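Local coordinates for L-lysine 6-oxidase (Marinomonas mediterranea, PDB 3WEU), which oxidises the side-chain amine of L-lysine with a cysteine tryptophylquinone cofactor, releasing ammonium and the hydrogen peroxide that makes it antibacterial, at residues S129-D138 with V480-D488. Numbering follows the deposited sequence.
Sequences SSERQSLIID and VNGLTPERD
Gln-133 and Pro-485 form the closest CA pair, 5.2 Å apart, where helix 129-134 meets the loop leaving helix 475-481. Gly-482, the first residue to leave helical geometry, has positive phi, and the carbonyls on either side of it in sequence, of Asn-481 and Leu-483, both face one side chain. Gln-133 exploits this: its side chain swings CG away from the backbone N (chi1 -179°) and runs on extended, which carries NE2 across to donate to Leu-483 O at 2.9 Å, nearly straight (174°), and to Asn-481 O, more bent at 145°. Both acceptors lie close to the amide plane, as expected if each N-H serves one carbonyl. Pro-485 packs its ring against the helix, CB lying 3.7 Å from Arg-132 CB, while the Arg-132 guanidinium turns elsewhere, to carbonyls including Ala-95 O. At the helix start, Ser-129 OG donates to Glu-486 OE1 (3.0 Å) from above the carboxylate plane. Beyond the helix in sequence, Ile-136 CD1 touches Leu-483 CB at 3.9 Å. Asp-138 OD2, also bonded to Tyr-162 OH, accepts from a water that in turn accepts from Leu-483 N. The contact thus joins the N-terminal and C-terminal family regions: apolar packing probably sets the spacing, while the paired amide bonds and the water satisfy backbone polar groups at the end of helix 475-481 and in the following loop, and should fix its path past Gly-482.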
loop_
_atom_site.group_PDB
_atom_site.type_symbol
_atom_site.label_atom_id
_atom_site.label_comp_id
_atom_site.label_asym_id
_atom_site.label_seq_id
_atom_site.Cartn_x
_atom_site.Cartn_y
_atom_site.Cartn_z
ATOM N N SER A 129 16.264 -26.299 -9.350
ATOM C CA SER A 129 16.028 -26.385 -10.767
ATOM C C SER A 129 14.612 -26.769 -11.106
ATOM O O SER A 129 14.060 -26.211 -12.032
ATOM C CB SER A 129 16.940 -27.422 -11.402
ATOM O OG SER A 129 18.110 -26.799 -11.848
ATOM N N SER A 130 14.023 -27.724 -10.388
ATOM C CA SER A 130 12.692 -28.172 -10.722
ATOM C C SER A 130 11.682 -27.121 -10.383
ATOM O O SER A 130 10.634 -27.012 -11.055
ATOM C CB SER A 130 12.340 -29.446 -9.960
ATOM O OG SER A 130 12.114 -29.144 -8.597
ATOM N N GLU A 131 11.938 -26.356 -9.332
ATOM C CA GLU A 131 11.034 -25.260 -8.958
ATOM C C GLU A 131 11.121 -24.104 -9.998
ATOM O O GLU A 131 10.142 -23.463 -10.296
ATOM C CB GLU A 131 11.384 -24.664 -7.586
ATOM C CG GLU A 131 11.468 -25.595 -6.357
ATOM C CD GLU A 131 11.808 -24.805 -5.067
ATOM O OE1 GLU A 131 12.928 -24.200 -4.921
ATOM O OE2 GLU A 131 10.920 -24.748 -4.205
ATOM N N ARG A 132 12.312 -23.833 -10.491
ATOM C CA ARG A 132 12.457 -22.844 -11.563
ATOM C C ARG A 132 11.749 -23.331 -12.810
ATOM O O ARG A 132 11.127 -22.577 -13.490
ATOM C CB ARG A 132 13.898 -22.641 -11.966
ATOM C CG ARG A 132 14.891 -22.302 -10.874
ATOM C CD ARG A 132 14.642 -20.968 -10.265
ATOM N NE ARG A 132 14.623 -19.854 -11.239
ATOM C CZ ARG A 132 14.089 -18.695 -10.929
ATOM N NH1 ARG A 132 13.627 -18.505 -9.685
ATOM N NH2 ARG A 132 14.016 -17.708 -11.844
ATOM N N GLN A 133 11.861 -24.597 -13.133
ATOM C CA GLN A 133 11.230 -25.081 -14.328
ATOM C C GLN A 133 9.708 -24.950 -14.225
ATOM O O GLN A 133 9.042 -24.711 -15.243
ATOM C CB GLN A 133 11.697 -26.503 -14.714
ATOM C CG GLN A 133 11.068 -27.056 -16.001
ATOM C CD GLN A 133 11.274 -28.553 -16.188
ATOM O OE1 GLN A 133 10.712 -29.366 -15.451
ATOM N NE2 GLN A 133 12.018 -28.921 -17.194
ATOM N N SER A 134 9.137 -24.989 -13.031
ATOM C CA SER A 134 7.689 -24.978 -12.967
ATOM C C SER A 134 7.157 -23.526 -13.095
ATOM O O SER A 134 5.979 -23.272 -13.281
ATOM C CB SER A 134 7.197 -25.705 -11.712
ATOM O OG SER A 134 7.357 -24.813 -10.651
ATOM N N LEU A 135 8.068 -22.581 -13.041
ATOM C CA LEU A 135 7.717 -21.179 -13.257
ATOM C C LEU A 135 7.416 -20.883 -14.744
ATOM O O LEU A 135 6.730 -19.889 -15.045
ATOM C CB LEU A 135 8.865 -20.263 -12.756
ATOM C CG LEU A 135 9.023 -20.199 -11.225
ATOM C CD1 LEU A 135 10.330 -19.449 -10.907
ATOM C CD2 LEU A 135 7.804 -19.517 -10.605
ATOM N N ILE A 136 7.931 -21.742 -15.626
ATOM C CA ILE A 136 7.789 -21.612 -17.038
ATOM C C ILE A 136 6.351 -21.975 -17.350
ATOM O O ILE A 136 5.768 -22.891 -16.739
ATOM C CB ILE A 136 8.684 -22.608 -17.796
ATOM C CG1 ILE A 136 10.138 -22.377 -17.415
ATOM C CG2 ILE A 136 8.529 -22.547 -19.320
ATOM C CD1 ILE A 136 11.105 -23.285 -18.071
ATOM N N ILE A 137 5.757 -21.268 -18.317
ATOM C CA ILE A 137 4.496 -21.705 -18.859
ATOM C C ILE A 137 4.815 -22.480 -20.101
ATOM O O ILE A 137 5.261 -21.909 -21.122
ATOM C CB ILE A 137 3.514 -20.575 -19.203
ATOM C CG1 ILE A 137 3.254 -19.670 -18.016
ATOM C CG2 ILE A 137 2.164 -21.167 -19.667
ATOM C CD1 ILE A 137 2.249 -18.544 -18.283
ATOM N N ASP A 138 4.592 -23.804 -20.028
ATOM C CA ASP A 138 4.924 -24.731 -21.047
ATOM C C ASP A 138 3.885 -25.884 -21.067
ATOM O O ASP A 138 3.791 -26.712 -20.121
ATOM C CB ASP A 138 6.314 -25.284 -20.778
ATOM C CG ASP A 138 6.749 -26.334 -21.781
ATOM O OD1 ASP A 138 6.105 -26.518 -22.843
ATOM O OD2 ASP A 138 7.811 -26.972 -21.546
ATOM N N VAL A 480 10.655 -35.458 -22.904
ATOM C CA VAL A 480 11.193 -36.164 -21.716
ATOM C C VAL A 480 11.710 -35.245 -20.622
ATOM O O VAL A 480 11.473 -35.499 -19.443
ATOM C CB VAL A 480 12.297 -37.136 -22.167
ATOM C CG1 VAL A 480 13.091 -37.753 -20.986
ATOM C CG2 VAL A 480 11.658 -38.180 -23.081
ATOM N N ASN A 481 12.312 -34.124 -21.023
ATOM C CA ASN A 481 13.043 -33.249 -20.092
ATOM C C ASN A 481 12.424 -31.924 -19.760
ATOM O O ASN A 481 12.761 -31.262 -18.783
ATOM C CB ASN A 481 14.393 -33.016 -20.755
ATOM C CG ASN A 481 15.139 -34.318 -20.965
ATOM O OD1 ASN A 481 15.357 -34.804 -22.072
ATOM N ND2 ASN A 481 15.516 -34.886 -19.878
ATOM N N GLY A 482 11.483 -31.501 -20.582
ATOM C CA GLY A 482 10.949 -30.154 -20.440
ATOM C C GLY A 482 12.029 -29.158 -20.830
ATOM O O GLY A 482 13.076 -29.512 -21.448
ATOM N N LEU A 483 11.744 -27.893 -20.508
ATOM C CA LEU A 483 12.576 -26.809 -20.931
ATOM C C LEU A 483 13.604 -26.493 -19.878
ATOM O O LEU A 483 13.421 -26.860 -18.729
ATOM C CB LEU A 483 11.718 -25.550 -21.192
ATOM C CG LEU A 483 10.792 -25.714 -22.398
ATOM C CD1 LEU A 483 9.836 -24.517 -22.438
ATOM C CD2 LEU A 483 11.514 -25.862 -23.738
ATOM N N THR A 484 14.665 -25.768 -20.250
ATOM C CA THR A 484 15.803 -25.575 -19.295
ATOM C C THR A 484 15.719 -24.165 -18.715
ATOM O O THR A 484 15.959 -23.201 -19.422
ATOM C CB THR A 484 17.109 -25.795 -20.000
ATOM O OG1 THR A 484 17.008 -26.863 -20.963
ATOM C CG2 THR A 484 18.300 -25.993 -18.985
ATOM N N PRO A 485 15.295 -24.016 -17.459
ATOM C CA PRO A 485 14.968 -22.643 -17.003
ATOM C C PRO A 485 16.152 -21.653 -16.951
ATOM O O PRO A 485 16.033 -20.460 -17.308
ATOM C CB PRO A 485 14.353 -22.880 -15.600
ATOM C CG PRO A 485 14.823 -24.260 -15.193
ATOM C CD PRO A 485 14.818 -25.034 -16.488
ATOM N N GLU A 486 17.329 -22.150 -16.615
ATOM C CA GLU A 486 18.453 -21.263 -16.374
ATOM C C GLU A 486 19.338 -21.111 -17.594
ATOM O O GLU A 486 20.258 -20.326 -17.570
ATOM C CB GLU A 486 19.253 -21.710 -15.117
ATOM C CG GLU A 486 19.783 -23.088 -15.115
ATOM C CD GLU A 486 18.695 -24.089 -14.687
ATOM O OE1 GLU A 486 18.383 -24.298 -13.435
ATOM O OE2 GLU A 486 18.152 -24.647 -15.646
ATOM N N ARG A 487 19.051 -21.807 -18.690
ATOM C CA ARG A 487 19.930 -21.830 -19.845
ATOM C C ARG A 487 19.848 -20.507 -20.630
ATOM O O ARG A 487 18.759 -20.123 -21.088
ATOM C CB ARG A 487 19.577 -22.970 -20.797
ATOM C CG ARG A 487 20.396 -23.027 -22.052
ATOM C CD ARG A 487 20.092 -24.237 -22.913
ATOM N NE ARG A 487 20.892 -24.306 -24.123
ATOM C CZ ARG A 487 20.612 -23.609 -25.222
ATOM N NH1 ARG A 487 19.540 -22.794 -25.203
ATOM N NH2 ARG A 487 21.368 -23.692 -26.301
ATOM N N ASP A 488 20.988 -19.855 -20.795
ATOM C CA ASP A 488 21.103 -18.711 -21.692
ATOM C C ASP A 488 21.602 -19.160 -23.053
ATOM O O ASP A 488 22.745 -19.519 -23.254
ATOM C CB ASP A 488 22.038 -17.682 -21.110
ATOM C CG ASP A 488 22.033 -16.368 -21.909
ATOM O OD1 ASP A 488 21.406 -16.329 -22.994
ATOM O OD2 ASP A 488 22.626 -15.396 -21.443
HETATM O O HOH W 1 9.278 -26.915 -19.226
#